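Local coordinates for protein probable glutathione reductase (PDB 4DNA) that probably reduces glutathione disulfide to glutathione with NADPH, as an FAD-dependent homodimer of the pyridine nucleotide-disulfide oxidoreductase family, at residues P170-I181 with I255-R266; L206-L217 with S347-E358. All coordinates share one frame; numbering follows the deposited sequence.

Contact 1: P170-I181 with I255-R266; sequences PESILIAGGGYI and IVADQVMLALGR. With FAD (flavin-adenine dinucleotide), chain C.
Two successive backbone amides converge on OD2 of Asp258. Glu171 N meets Asp258 OD2 at 2.8 Å through the anti lone pair, while Ser172 N lies 3.3 Å from that oxygen and approaches from above the carboxylate plane. In return, Ser172 OG accepts a 3.0 Å bond from Asp258 N; a chi1 of 52°, with OG between the backbone N and the carbonyl carbon, puts the hydroxyl there. Glu171 OE1 lies near Asp258 OD2, but Arg244 forms salt bridges with both acids, which probably offsets their like charge.

From this corner strands 172-176 and 259-262 run parallel. Five backbone hydrogen bonds link them: Gln259 N to Ser172 O, Leu174 N to Gln259 O, Met261 N to Leu174 O, Ala176 N to Met261 O and Ala263 N to Ala176 O. On one face Ile175 and Met261 (a selenomethionine) lie side by side, pointing the same way, CG1 of Ile175 3.8 Å from CB of Met261. On the other face the side chain of Leu174 crosses that of Ile255, from the adjoining strand, at about a right angle, CD1 of each in contact.

Beyond the strands comes the glycine-rich turn, a GxGxxA Rossmann pattern predicted to bind the nicotinamide dinucleotide. Tyr180 brings its hydroxyl to the flavin, OH to C9A of FAD 3.0 Å, and Arg266 lays one guanidinium face against the C8M methyl.

Strand 172-176 is flanked by strands 195-199 and 259-262. Helix 180-191 packs over the face of Ile173, Ile175 and Met261, and strand 245-249 touches Leu174 and Val260 on the reverse.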
loop_
_atom_site.group_PDB
_atom_site.type_symbol
_atom_site.label_atom_id
_atom_site.label_comp_id
_atom_site.label_asym_id
_atom_site.label_seq_id
_atom_site.Cartn_x
_atom_site.Cartn_y
_atom_site.Cartn_z
ATOM N N PRO A 170 25.685 2.401 -18.414
ATOM C CA PRO A 170 25.545 2.585 -19.866
ATOM C C PRO A 170 24.736 3.836 -20.167
ATOM O O PRO A 170 23.852 4.216 -19.388
ATOM C CB PRO A 170 24.775 1.338 -20.313
ATOM C CG PRO A 170 24.037 0.895 -19.103
ATOM C CD PRO A 170 24.926 1.232 -17.934
ATOM N N GLU A 171 25.066 4.486 -21.269
ATOM C CA GLU A 171 24.317 5.636 -21.720
ATOM C C GLU A 171 23.129 5.118 -22.540
ATOM O O GLU A 171 22.091 5.782 -22.632
ATOM C CB GLU A 171 25.242 6.595 -22.490
ATOM C CG GLU A 171 24.627 7.311 -23.695
ATOM C CD GLU A 171 25.671 7.852 -24.682
ATOM O OE1 GLU A 171 26.769 7.242 -24.834
ATOM O OE2 GLU A 171 25.383 8.894 -25.314
ATOM N N SER A 172 23.279 3.917 -23.103
ATOM C CA SER A 172 22.169 3.210 -23.743
ATOM C C SER A 172 22.203 1.715 -23.414
ATOM O O SER A 172 23.286 1.131 -23.293
ATOM C CB SER A 172 22.148 3.442 -25.261
ATOM O OG SER A 172 23.408 3.165 -25.841
ATOM N N ILE A 173 21.013 1.124 -23.240
ATOM C CA ILE A 173 20.846 -0.330 -23.076
ATOM C C ILE A 173 19.731 -0.899 -23.973
ATOM O O ILE A 173 18.719 -0.239 -24.233
ATOM C CB ILE A 173 20.593 -0.749 -21.603
ATOM C CG1 ILE A 173 20.948 -2.226 -21.400
ATOM C CG2 ILE A 173 19.148 -0.485 -21.174
ATOM C CD1 ILE A 173 21.270 -2.582 -19.967
ATOM N N LEU A 174 19.929 -2.129 -24.436
ATOM C CA LEU A 174 18.890 -2.855 -25.136
ATOM C C LEU A 174 18.641 -4.164 -24.423
ATOM O O LEU A 174 19.551 -4.985 -24.314
ATOM C CB LEU A 174 19.277 -3.118 -26.599
ATOM C CG LEU A 174 18.336 -4.050 -27.368
ATOM C CD1 LEU A 174 17.066 -3.326 -27.753
ATOM C CD2 LEU A 174 18.997 -4.643 -28.595
ATOM N N ILE A 175 17.405 -4.355 -23.967
ATOM C CA ILE A 175 17.018 -5.548 -23.226
ATOM C C ILE A 175 16.048 -6.458 -23.969
ATOM O O ILE A 175 14.877 -6.132 -24.131
ATOM C CB ILE A 175 16.369 -5.199 -21.883
ATOM C CG1 ILE A 175 17.327 -4.387 -21.028
ATOM C CG2 ILE A 175 15.962 -6.475 -21.166
ATOM C CD1 ILE A 175 16.633 -3.496 -20.024
ATOM N N ALA A 176 16.547 -7.617 -24.385
ATOM C CA ALA A 176 15.711 -8.700 -24.886
ATOM C C ALA A 176 15.046 -9.456 -23.726
ATOM O O ALA A 176 15.690 -9.758 -22.708
ATOM C CB ALA A 176 16.551 -9.645 -25.723
ATOM N N GLY A 177 13.764 -9.762 -23.874
ATOM C CA GLY A 177 13.027 -10.495 -22.846
ATOM C C GLY A 177 11.684 -9.831 -22.630
ATOM O O GLY A 177 11.563 -8.620 -22.793
ATOM N N GLY A 178 10.672 -10.609 -22.262
ATOM C CA GLY A 178 9.346 -10.054 -21.996
ATOM C C GLY A 178 8.794 -10.252 -20.595
ATOM O O GLY A 178 7.733 -9.732 -20.273
ATOM N N GLY A 179 9.500 -11.003 -19.757
ATOM C CA GLY A 179 9.019 -11.305 -18.424
ATOM C C GLY A 179 9.307 -10.215 -17.413
ATOM O O GLY A 179 9.800 -9.120 -17.751
ATOM N N TYR A 180 9.016 -10.518 -16.156
ATOM C CA TYR A 180 9.122 -9.527 -15.110
ATOM C C TYR A 180 10.542 -8.975 -14.898
ATOM O O TYR A 180 10.690 -7.808 -14.494
ATOM C CB TYR A 180 8.509 -10.055 -13.813
ATOM C CG TYR A 180 9.409 -10.886 -12.941
ATOM C CD1 TYR A 180 9.577 -12.258 -13.178
ATOM C CD2 TYR A 180 10.063 -10.307 -11.838
ATOM C CE1 TYR A 180 10.385 -13.035 -12.360
ATOM C CE2 TYR A 180 10.887 -11.064 -11.006
ATOM C CZ TYR A 180 11.046 -12.428 -11.272
ATOM O OH TYR A 180 11.860 -13.176 -10.457
ATOM N N ILE A 181 11.570 -9.789 -15.165
ATOM C CA ILE A 181 12.961 -9.337 -15.010
ATOM C C ILE A 181 13.298 -8.253 -16.012
ATOM O O ILE A 181 13.861 -7.217 -15.656
ATOM C CB ILE A 181 13.979 -10.493 -15.110
ATOM C CG1 ILE A 181 13.799 -11.446 -13.927
ATOM C CG2 ILE A 181 15.421 -9.997 -15.094
ATOM C CD1 ILE A 181 14.560 -12.744 -14.064
ATOM N N ILE A 255 20.548 -2.154 -34.077
ATOM C CA ILE A 255 20.469 -1.189 -32.983
ATOM C C ILE A 255 21.777 -1.178 -32.213
ATOM O O ILE A 255 22.272 -2.237 -31.785
ATOM C CB ILE A 255 19.323 -1.499 -31.982
ATOM C CG1 ILE A 255 18.203 -2.301 -32.642
ATOM C CG2 ILE A 255 18.782 -0.213 -31.368
ATOM C CD1 ILE A 255 16.930 -2.371 -31.826
ATOM N N VAL A 256 22.335 0.014 -32.029
ATOM C CA VAL A 256 23.576 0.128 -31.278
ATOM C C VAL A 256 23.271 0.564 -29.858
ATOM O O VAL A 256 22.472 1.473 -29.646
ATOM C CB VAL A 256 24.575 1.103 -31.937
ATOM C CG1 VAL A 256 25.943 0.956 -31.286
ATOM C CG2 VAL A 256 24.699 0.845 -33.434
ATOM N N ALA A 257 23.884 -0.098 -28.882
ATOM C CA ALA A 257 23.737 0.311 -27.476
ATOM C C ALA A 257 24.999 0.019 -26.689
ATOM O O ALA A 257 25.811 -0.812 -27.103
ATOM C CB ALA A 257 22.544 -0.377 -26.837
ATOM N N ASP A 258 25.170 0.708 -25.563
ATOM C CA ASP A 258 26.305 0.451 -24.676
ATOM C C ASP A 258 26.305 -0.984 -24.115
ATOM O O ASP A 258 27.333 -1.649 -24.088
ATOM C CB ASP A 258 26.374 1.494 -23.561
ATOM C CG ASP A 258 26.972 2.812 -24.025
ATOM O OD1 ASP A 258 27.883 2.792 -24.870
ATOM O OD2 ASP A 258 26.549 3.877 -23.537
ATOM N N GLN A 259 25.145 -1.468 -23.686
ATOM C CA GLN A 259 25.025 -2.844 -23.200
ATOM C C GLN A 259 23.811 -3.520 -23.832
ATOM O O GLN A 259 22.817 -2.850 -24.170
ATOM C CB GLN A 259 24.907 -2.889 -21.672
ATOM C CG GLN A 259 26.028 -2.188 -20.921
ATOM C CD GLN A 259 27.292 -3.026 -20.805
ATOM O OE1 GLN A 259 27.247 -4.250 -20.742
ATOM N NE2 GLN A 259 28.426 -2.359 -20.762
ATOM N N VAL A 260 23.911 -4.842 -23.999
ATOM C CA VAL A 260 22.792 -5.670 -24.450
ATOM C C VAL A 260 22.507 -6.743 -23.407
ATOM O O VAL A 260 23.289 -7.661 -23.224
ATOM C CB VAL A 260 23.055 -6.328 -25.819
ATOM C CG1 VAL A 260 21.888 -7.224 -26.205
ATOM C CG2 VAL A 260 23.277 -5.269 -26.889
HETATM N N MSE A 261 21.377 -6.615 -22.728
HETATM C CA MSE A 261 21.011 -7.537 -21.681
HETATM C C MSE A 261 20.093 -8.586 -22.204
HETATM O O MSE A 261 19.068 -8.282 -22.833
HETATM C CB MSE A 261 20.290 -6.773 -20.587
HETATM C CG MSE A 261 20.066 -7.666 -19.376
HETATM SE SE MSE A 261 19.302 -6.500 -17.993
HETATM C CE MSE A 261 20.029 -7.353 -16.377
ATOM N N LEU A 262 20.454 -9.837 -21.929
ATOM C CA LEU A 262 19.561 -10.966 -22.141
ATOM C C LEU A 262 18.818 -11.322 -20.860
ATOM O O LEU A 262 19.417 -11.790 -19.890
ATOM C CB LEU A 262 20.329 -12.173 -22.627
ATOM C CG LEU A 262 21.148 -11.941 -23.877
ATOM C CD1 LEU A 262 22.003 -13.175 -24.073
ATOM C CD2 LEU A 262 20.257 -11.658 -25.078
ATOM N N ALA A 263 17.509 -11.087 -20.873
ATOM C CA ALA A 263 16.655 -11.374 -19.737
ATOM C C ALA A 263 15.548 -12.323 -20.151
ATOM O O ALA A 263 14.379 -12.067 -19.867
ATOM C CB ALA A 263 16.066 -10.086 -19.183
ATOM N N LEU A 264 15.910 -13.417 -20.823
ATOM C CA LEU A 264 14.914 -14.388 -21.289
ATOM C C LEU A 264 15.104 -15.754 -20.633
ATOM O O LEU A 264 15.719 -16.656 -21.219
ATOM C CB LEU A 264 14.929 -14.525 -22.814
ATOM C CG LEU A 264 15.606 -13.448 -23.647
ATOM C CD1 LEU A 264 17.070 -13.798 -23.837
ATOM C CD2 LEU A 264 14.912 -13.340 -24.992
ATOM N N GLY A 265 14.583 -15.895 -19.414
ATOM C CA GLY A 265 14.596 -17.172 -18.712
ATOM C C GLY A 265 15.822 -17.464 -17.868
ATOM O O GLY A 265 16.908 -16.918 -18.092
ATOM N N ARG A 266 15.617 -18.335 -16.883
ATOM C CA ARG A 266 16.677 -18.875 -16.035
ATOM C C ARG A 266 16.725 -20.384 -16.219
ATOM O O ARG A 266 15.793 -20.970 -16.746
ATOM C CB ARG A 266 16.426 -18.512 -14.573
ATOM C CG ARG A 266 16.620 -17.029 -14.287
ATOM C CD ARG A 266 16.343 -16.664 -12.840
ATOM N NE ARG A 266 17.301 -17.228 -11.878
ATOM C CZ ARG A 266 18.558 -16.818 -11.734
ATOM N NH1 ARG A 266 19.023 -15.860 -12.526
ATOM N NH2 ARG A 266 19.359 -17.371 -10.822
HETATM P PA FAD C . 18.923 -19.641 -4.777
HETATM O O1A FAD C . 18.971 -19.548 -6.293
HETATM O O2A FAD C . 18.446 -18.497 -3.909
HETATM O O5B FAD C . 20.380 -20.047 -4.239
HETATM C C5B FAD C . 20.866 -21.396 -4.242
HETATM C C4B FAD C . 22.354 -21.299 -3.945
HETATM O O4B FAD C . 23.051 -22.516 -4.203
HETATM C C3B FAD C . 22.984 -20.234 -4.822
HETATM O O3B FAD C . 23.583 -19.244 -3.972
HETATM C C2B FAD C . 23.985 -20.986 -5.677
HETATM O O2B FAD C . 25.150 -20.201 -5.932
HETATM C C1B FAD C . 24.294 -22.220 -4.843
HETATM N N9A FAD C . 24.700 -23.406 -5.634
HETATM C C8A FAD C . 24.270 -23.686 -6.879
HETATM N N7A FAD C . 24.780 -24.851 -7.346
HETATM C C5A FAD C . 25.555 -25.338 -6.370
HETATM C C6A FAD C . 26.380 -26.548 -6.231
HETATM N N6A FAD C . 26.432 -27.406 -7.279
HETATM N N1A FAD C . 27.049 -26.729 -5.061
HETATM C C2A FAD C . 26.965 -25.825 -4.054
HETATM N N3A FAD C . 26.224 -24.694 -4.120
HETATM C C4A FAD C . 25.506 -24.397 -5.237
HETATM N N1 FAD C . 11.453 -13.671 -6.088
HETATM C C2 FAD C . 10.486 -13.034 -5.390
HETATM O O2 FAD C . 9.728 -13.699 -4.650
HETATM N N3 FAD C . 10.315 -11.701 -5.473
HETATM C C4 FAD C . 11.083 -10.909 -6.249
HETATM O O4 FAD C . 10.893 -9.669 -6.286
HETATM C C4X FAD C . 12.161 -11.542 -7.050
HETATM N N5 FAD C . 12.977 -10.820 -7.849
HETATM C C5X FAD C . 13.957 -11.440 -8.560
HETATM C C6 FAD C . 14.800 -10.694 -9.385
HETATM C C7 FAD C . 15.805 -11.323 -10.127
HETATM C C7M FAD C . 16.691 -10.472 -11.003
HETATM C C8 FAD C . 15.996 -12.805 -10.027
HETATM C C8M FAD C . 17.069 -13.536 -10.789
HETATM C C9 FAD C . 15.157 -13.549 -9.208
HETATM C C9A FAD C . 14.148 -12.926 -8.476
HETATM N N10 FAD C . 13.307 -13.693 -7.646
HETATM C C10 FAD C . 12.299 -13.016 -6.917
HETATM C "C1'" FAD C . 13.490 -15.154 -7.568
HETATM C "C2'" FAD C . 14.219 -15.609 -6.312
HETATM O "O2'" FAD C . 15.474 -14.929 -6.214
HETATM C "C3'" FAD C . 14.406 -17.127 -6.321
HETATM O "O3'" FAD C . 13.142 -17.729 -6.624
HETATM C "C4'" FAD C . 14.916 -17.680 -4.989
HETATM O "O4'" FAD C . 16.248 -17.207 -4.755
HETATM C "C5'" FAD C . 14.915 -19.199 -4.988
HETATM O "O5'" FAD C . 15.991 -19.655 -4.172
HETATM P P FAD C . 16.559 -21.168 -4.194
HETATM O O1P FAD C . 16.352 -21.798 -2.830
HETATM O O2P FAD C . 16.078 -21.879 -5.436
HETATM O O3P FAD C . 18.148 -20.983 -4.340
#

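Contact 2: L206-L217 with S347-E358; sequences LSRFDQDMRRGL and SQPEIGTVGITE
Ile351 stands at the centre of this contact and divides its two branches among four neighbours. Its chi1 of -63° sets CG1 anti to the carbonyl carbon and CG2 anti to the backbone N. Ile351 CD1 meets Leu206 CD1 tip to tip at 3.7 Å. Leu217 crosses the same branch obliquely, its CD2 3.8 Å from Ile351 CD1. Selenomethionine Met213 instead slides past in the opposite direction, with SE 3.9 Å from Ile351 CG2.

Further along strand 351-355, Thr353 shares Phe209 with Ile351, the ring lying obliquely to both; Phe209 CE2 lies 3.9 Å from Thr353 CG2. At the other end of the apolar row, Leu217 CD1 rests on the ring of Pro349, 3.7 Å from CD of Pro349. Ser347 OG bonds Pro349 O in the loop holding the cis peptide.

The polar end is organised by Asp210, the N-cap of helix 211-223. With CG anti to its backbone N (chi1 179°), its carboxylate reaches two helix starts: OD2 takes a weak capping bond from Asp212 N, and Asp210 OD1 receives Glu358 N at 2.9 Å, nearly straight at 166°. Thr357 lays CG2 against the backbone of Asp210 and is itself the N-cap of helix 358-364. Lys392 forms salt bridges with Asp210, Asp212 and Glu358, probably balancing their crowded negative charge, and Glu358 OE1 is also hydrogen-bonded to Tyr454 OH.

An aspartate that caps its own helix and bonds the first amide of another, beside an apolar row, here joins the dinucleotide-binding part of the chain to its dimerisation domain, as in the architecture of glutathione reductase and its relatives.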
loop_
_atom_site.group_PDB
_atom_site.type_symbol
_atom_site.label_atom_id
_atom_site.label_comp_id
_atom_site.label_asym_id
_atom_site.label_seq_id
_atom_site.Cartn_x
_atom_site.Cartn_y
_atom_site.Cartn_z
ATOM N N LEU A 206 4.954 -9.556 -20.576
ATOM C CA LEU A 206 4.304 -10.229 -19.454
ATOM C C LEU A 206 3.064 -10.995 -19.919
ATOM O O LEU A 206 1.962 -10.788 -19.400
ATOM C CB LEU A 206 3.903 -9.210 -18.389
ATOM C CG LEU A 206 4.954 -8.185 -18.002
ATOM C CD1 LEU A 206 4.349 -7.164 -17.059
ATOM C CD2 LEU A 206 6.124 -8.885 -17.343
ATOM N N SER A 207 3.264 -11.868 -20.900
ATOM C CA SER A 207 2.210 -12.644 -21.554
ATOM C C SER A 207 1.315 -13.497 -20.635
ATOM O O SER A 207 0.218 -13.897 -21.046
ATOM C CB SER A 207 2.859 -13.577 -22.563
ATOM O OG SER A 207 3.787 -14.414 -21.892
ATOM N N ARG A 208 1.791 -13.786 -19.421
ATOM C CA ARG A 208 1.049 -14.564 -18.419
ATOM C C ARG A 208 0.089 -13.696 -17.616
ATOM O O ARG A 208 -0.774 -14.215 -16.899
ATOM C CB ARG A 208 2.018 -15.245 -17.447
ATOM C CG ARG A 208 2.803 -16.404 -18.027
ATOM C CD ARG A 208 1.958 -17.666 -18.098
ATOM N NE ARG A 208 2.772 -18.846 -17.806
ATOM C CZ ARG A 208 2.290 -20.055 -17.519
ATOM N NH1 ARG A 208 0.980 -20.273 -17.480
ATOM N NH2 ARG A 208 3.127 -21.056 -17.268
ATOM N N PHE A 209 0.249 -12.381 -17.741
ATOM C CA PHE A 209 -0.510 -11.411 -16.956
ATOM C C PHE A 209 -1.832 -11.016 -17.615
ATOM O O PHE A 209 -2.061 -11.283 -18.809
ATOM C CB PHE A 209 0.370 -10.201 -16.635
ATOM C CG PHE A 209 1.444 -10.507 -15.615
ATOM C CD1 PHE A 209 2.491 -11.381 -15.916
ATOM C CD2 PHE A 209 1.395 -9.956 -14.341
ATOM C CE1 PHE A 209 3.455 -11.678 -14.970
ATOM C CE2 PHE A 209 2.358 -10.256 -13.392
ATOM C CZ PHE A 209 3.386 -11.113 -13.701
ATOM N N ASP A 210 -2.712 -10.398 -16.834
ATOM C CA ASP A 210 -4.016 -9.990 -17.340
ATOM C C ASP A 210 -3.860 -8.974 -18.491
ATOM O O ASP A 210 -2.839 -8.279 -18.564
ATOM C CB ASP A 210 -4.857 -9.430 -16.193
ATOM C CG ASP A 210 -6.225 -8.971 -16.641
ATOM O OD1 ASP A 210 -7.073 -9.839 -16.982
ATOM O OD2 ASP A 210 -6.444 -7.737 -16.662
ATOM N N GLN A 211 -4.847 -8.890 -19.388
ATOM C CA GLN A 211 -4.706 -7.999 -20.531
ATOM C C GLN A 211 -4.484 -6.552 -20.117
ATOM O O GLN A 211 -3.576 -5.904 -20.619
ATOM C CB GLN A 211 -5.837 -8.129 -21.564
ATOM C CG GLN A 211 -7.265 -8.015 -21.053
ATOM C CD GLN A 211 -7.954 -9.367 -20.968
ATOM O OE1 GLN A 211 -7.580 -10.233 -20.138
ATOM N NE2 GLN A 211 -8.960 -9.568 -21.829
ATOM N N ASP A 212 -5.295 -6.064 -19.191
ATOM C CA ASP A 212 -5.138 -4.714 -18.664
ATOM C C ASP A 212 -3.799 -4.482 -17.896
ATOM O O ASP A 212 -3.318 -3.350 -17.810
ATOM C CB ASP A 212 -6.352 -4.345 -17.801
ATOM C CG ASP A 212 -7.636 -4.270 -18.601
ATOM O OD1 ASP A 212 -7.755 -3.461 -19.537
ATOM O OD2 ASP A 212 -8.562 -5.021 -18.293
HETATM N N MSE A 213 -3.188 -5.529 -17.351
HETATM C CA MSE A 213 -1.844 -5.361 -16.810
HETATM C C MSE A 213 -0.870 -5.161 -17.940
HETATM O O MSE A 213 -0.124 -4.197 -17.943
HETATM C CB MSE A 213 -1.406 -6.519 -15.919
HETATM C CG MSE A 213 -2.337 -6.758 -14.732
HETATM SE SE MSE A 213 -2.589 -5.085 -13.715
HETATM C CE MSE A 213 -4.321 -4.303 -14.275
ATOM N N ARG A 214 -0.878 -6.068 -18.913
ATOM C CA ARG A 214 -0.007 -5.998 -20.098
ATOM C C ARG A 214 -0.109 -4.689 -20.882
ATOM O O ARG A 214 0.865 -3.951 -21.008
ATOM C CB ARG A 214 -0.323 -7.164 -21.036
ATOM C CG ARG A 214 0.389 -8.449 -20.671
ATOM C CD ARG A 214 -0.340 -9.714 -21.126
ATOM N NE ARG A 214 -1.170 -9.567 -22.324
ATOM C CZ ARG A 214 -2.353 -10.164 -22.466
ATOM N NH1 ARG A 214 -2.839 -10.903 -21.477
ATOM N NH2 ARG A 214 -3.067 -10.001 -23.572
ATOM N N ARG A 215 -1.293 -4.413 -21.416
ATOM C CA ARG A 215 -1.498 -3.255 -22.270
ATOM C C ARG A 215 -1.268 -1.952 -21.517
ATOM O O ARG A 215 -0.822 -0.959 -22.103
ATOM C CB ARG A 215 -2.902 -3.265 -22.857
ATOM C CG ARG A 215 -3.056 -4.127 -24.090
ATOM C CD ARG A 215 -3.779 -5.423 -23.786
ATOM N NE ARG A 215 -3.747 -6.338 -24.930
ATOM C CZ ARG A 215 -4.804 -6.708 -25.648
ATOM N NH1 ARG A 215 -4.649 -7.553 -26.657
ATOM N NH2 ARG A 215 -6.016 -6.246 -25.368
ATOM N N GLY A 216 -1.571 -1.962 -20.220
ATOM C CA GLY A 216 -1.471 -0.762 -19.412
ATOM C C GLY A 216 -0.036 -0.385 -19.163
ATOM O O GLY A 216 0.347 0.780 -19.287
ATOM N N LEU A 217 0.758 -1.381 -18.791
ATOM C CA LEU A 217 2.165 -1.160 -18.520
ATOM C C LEU A 217 2.883 -0.770 -19.806
ATOM O O LEU A 217 3.620 0.209 -19.830
ATOM C CB LEU A 217 2.818 -2.382 -17.866
ATOM C CG LEU A 217 4.289 -2.147 -17.492
ATOM C CD1 LEU A 217 4.442 -0.989 -16.523
ATOM C CD2 LEU A 217 4.932 -3.405 -16.932
ATOM N N SER A 347 7.855 -3.054 -11.709
ATOM C CA SER A 347 8.001 -2.117 -12.792
ATOM C C SER A 347 7.432 -0.806 -12.288
ATOM O O SER A 347 7.157 -0.633 -11.091
ATOM C CB SER A 347 7.243 -2.589 -14.012
ATOM O OG SER A 347 5.875 -2.735 -13.709
ATOM N N GLN A 348 7.261 0.139 -13.185
ATOM C CA GLN A 348 6.853 1.450 -12.762
ATOM C C GLN A 348 6.040 1.934 -13.928
ATOM O O GLN A 348 6.612 2.197 -14.990
ATOM C CB GLN A 348 8.075 2.346 -12.535
ATOM C CG GLN A 348 9.140 1.775 -11.589
ATOM C CD GLN A 348 10.413 2.609 -11.550
ATOM O OE1 GLN A 348 11.523 2.081 -11.612
ATOM N NE2 GLN A 348 10.257 3.916 -11.449
ATOM N N PRO A 349 4.700 1.997 -13.766
ATOM C CA PRO A 349 3.933 1.684 -12.543
ATOM C C PRO A 349 4.021 0.209 -12.107
ATOM O O PRO A 349 4.218 -0.678 -12.955
ATOM C CB PRO A 349 2.492 2.020 -12.949
ATOM C CG PRO A 349 2.473 1.852 -14.430
ATOM C CD PRO A 349 3.813 2.330 -14.897
ATOM N N GLU A 350 3.880 -0.041 -10.801
ATOM C CA GLU A 350 3.887 -1.401 -10.272
ATOM C C GLU A 350 2.707 -2.215 -10.750
ATOM O O GLU A 350 1.639 -1.679 -11.027
ATOM C CB GLU A 350 3.807 -1.400 -8.761
ATOM C CG GLU A 350 5.123 -1.532 -8.064
ATOM C CD GLU A 350 4.987 -1.161 -6.609
ATOM O OE1 GLU A 350 4.594 -2.048 -5.816
ATOM O OE2 GLU A 350 5.248 0.022 -6.273
ATOM N N ILE A 351 2.907 -3.523 -10.812
ATOM C CA ILE A 351 1.806 -4.452 -10.912
ATOM C C ILE A 351 1.701 -5.218 -9.580
ATOM O O ILE A 351 2.696 -5.446 -8.901
ATOM C CB ILE A 351 1.930 -5.342 -12.171
ATOM C CG1 ILE A 351 1.861 -4.445 -13.416
ATOM C CG2 ILE A 351 0.820 -6.382 -12.220
ATOM C CD1 ILE A 351 2.339 -5.060 -14.711
ATOM N N GLY A 352 0.474 -5.528 -9.184
ATOM C CA GLY A 352 0.191 -6.419 -8.072
ATOM C C GLY A 352 -0.958 -7.303 -8.519
ATOM O O GLY A 352 -1.935 -6.811 -9.087
ATOM N N THR A 353 -0.844 -8.609 -8.295
ATOM C CA THR A 353 -1.818 -9.527 -8.857
ATOM C C THR A 353 -2.020 -10.781 -8.029
ATOM O O THR A 353 -1.072 -11.342 -7.523
ATOM C CB THR A 353 -1.513 -9.855 -10.347
ATOM O OG1 THR A 353 -2.628 -10.536 -10.926
ATOM C CG2 THR A 353 -0.267 -10.711 -10.495
ATOM N N VAL A 354 -3.284 -11.169 -7.887
ATOM C CA VAL A 354 -3.716 -12.391 -7.208
ATOM C C VAL A 354 -4.772 -13.011 -8.086
ATOM O O VAL A 354 -5.547 -12.290 -8.740
ATOM C CB VAL A 354 -4.486 -12.129 -5.906
ATOM C CG1 VAL A 354 -4.299 -13.295 -4.955
ATOM C CG2 VAL A 354 -4.094 -10.814 -5.250
ATOM N N GLY A 355 -4.828 -14.340 -8.074
ATOM C CA GLY A 355 -5.871 -15.056 -8.779
ATOM C C GLY A 355 -5.623 -15.091 -10.260
ATOM O O GLY A 355 -4.495 -14.916 -10.696
ATOM N N ILE A 356 -6.693 -15.286 -11.025
ATOM C CA ILE A 356 -6.618 -15.605 -12.457
ATOM C C ILE A 356 -7.030 -14.440 -13.381
ATOM O O ILE A 356 -7.780 -13.550 -12.972
ATOM C CB ILE A 356 -7.478 -16.854 -12.756
ATOM C CG1 ILE A 356 -8.947 -16.594 -12.363
ATOM C CG2 ILE A 356 -6.919 -18.064 -12.023
ATOM C CD1 ILE A 356 -9.941 -17.665 -12.772
ATOM N N THR A 357 -6.542 -14.453 -14.619
ATOM C CA THR A 357 -6.825 -13.363 -15.558
ATOM C C THR A 357 -8.261 -13.386 -16.119
ATOM O O THR A 357 -8.936 -14.413 -16.092
ATOM C CB THR A 357 -5.841 -13.344 -16.759
ATOM O OG1 THR A 357 -6.199 -14.365 -17.718
ATOM C CG2 THR A 357 -4.408 -13.513 -16.299
ATOM N N GLU A 358 -8.710 -12.255 -16.653
ATOM C CA GLU A 358 -10.011 -12.200 -17.310
ATOM C C GLU A 358 -10.153 -13.253 -18.404
ATOM O O GLU A 358 -11.201 -13.864 -18.530
ATOM C CB GLU A 358 -10.277 -10.829 -17.903
ATOM C CG GLU A 358 -11.702 -10.678 -18.376
ATOM C CD GLU A 358 -11.908 -9.427 -19.194
ATOM O OE1 GLU A 358 -11.196 -8.441 -18.924
ATOM O OE2 GLU A 358 -12.780 -9.433 -20.095
#

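How the contacts relate
Both contacts are partly buried, but they work at different levels of the fold. Contact 1 pairs neighbouring strands of one parallel sheet: backbone bonding does most of the work, and its far end reaches the flavin. Contact 2 joins a helix and its preceding turn to a strand of the dimerisation domain and is carried largely by side chains, apolar in the middle and acidic at one end. Their segments alternate along the chain and meet at the glycine-rich turn, where Gly178 O and Leu206 N, 2.8 Å apart, probably form a hydrogen bond and Leu206 CD2 packs on Gly179 and Tyr180. Leu206 therefore belongs to both neighbourhoods, touching the nucleotide-binding turn and Ile351 at once.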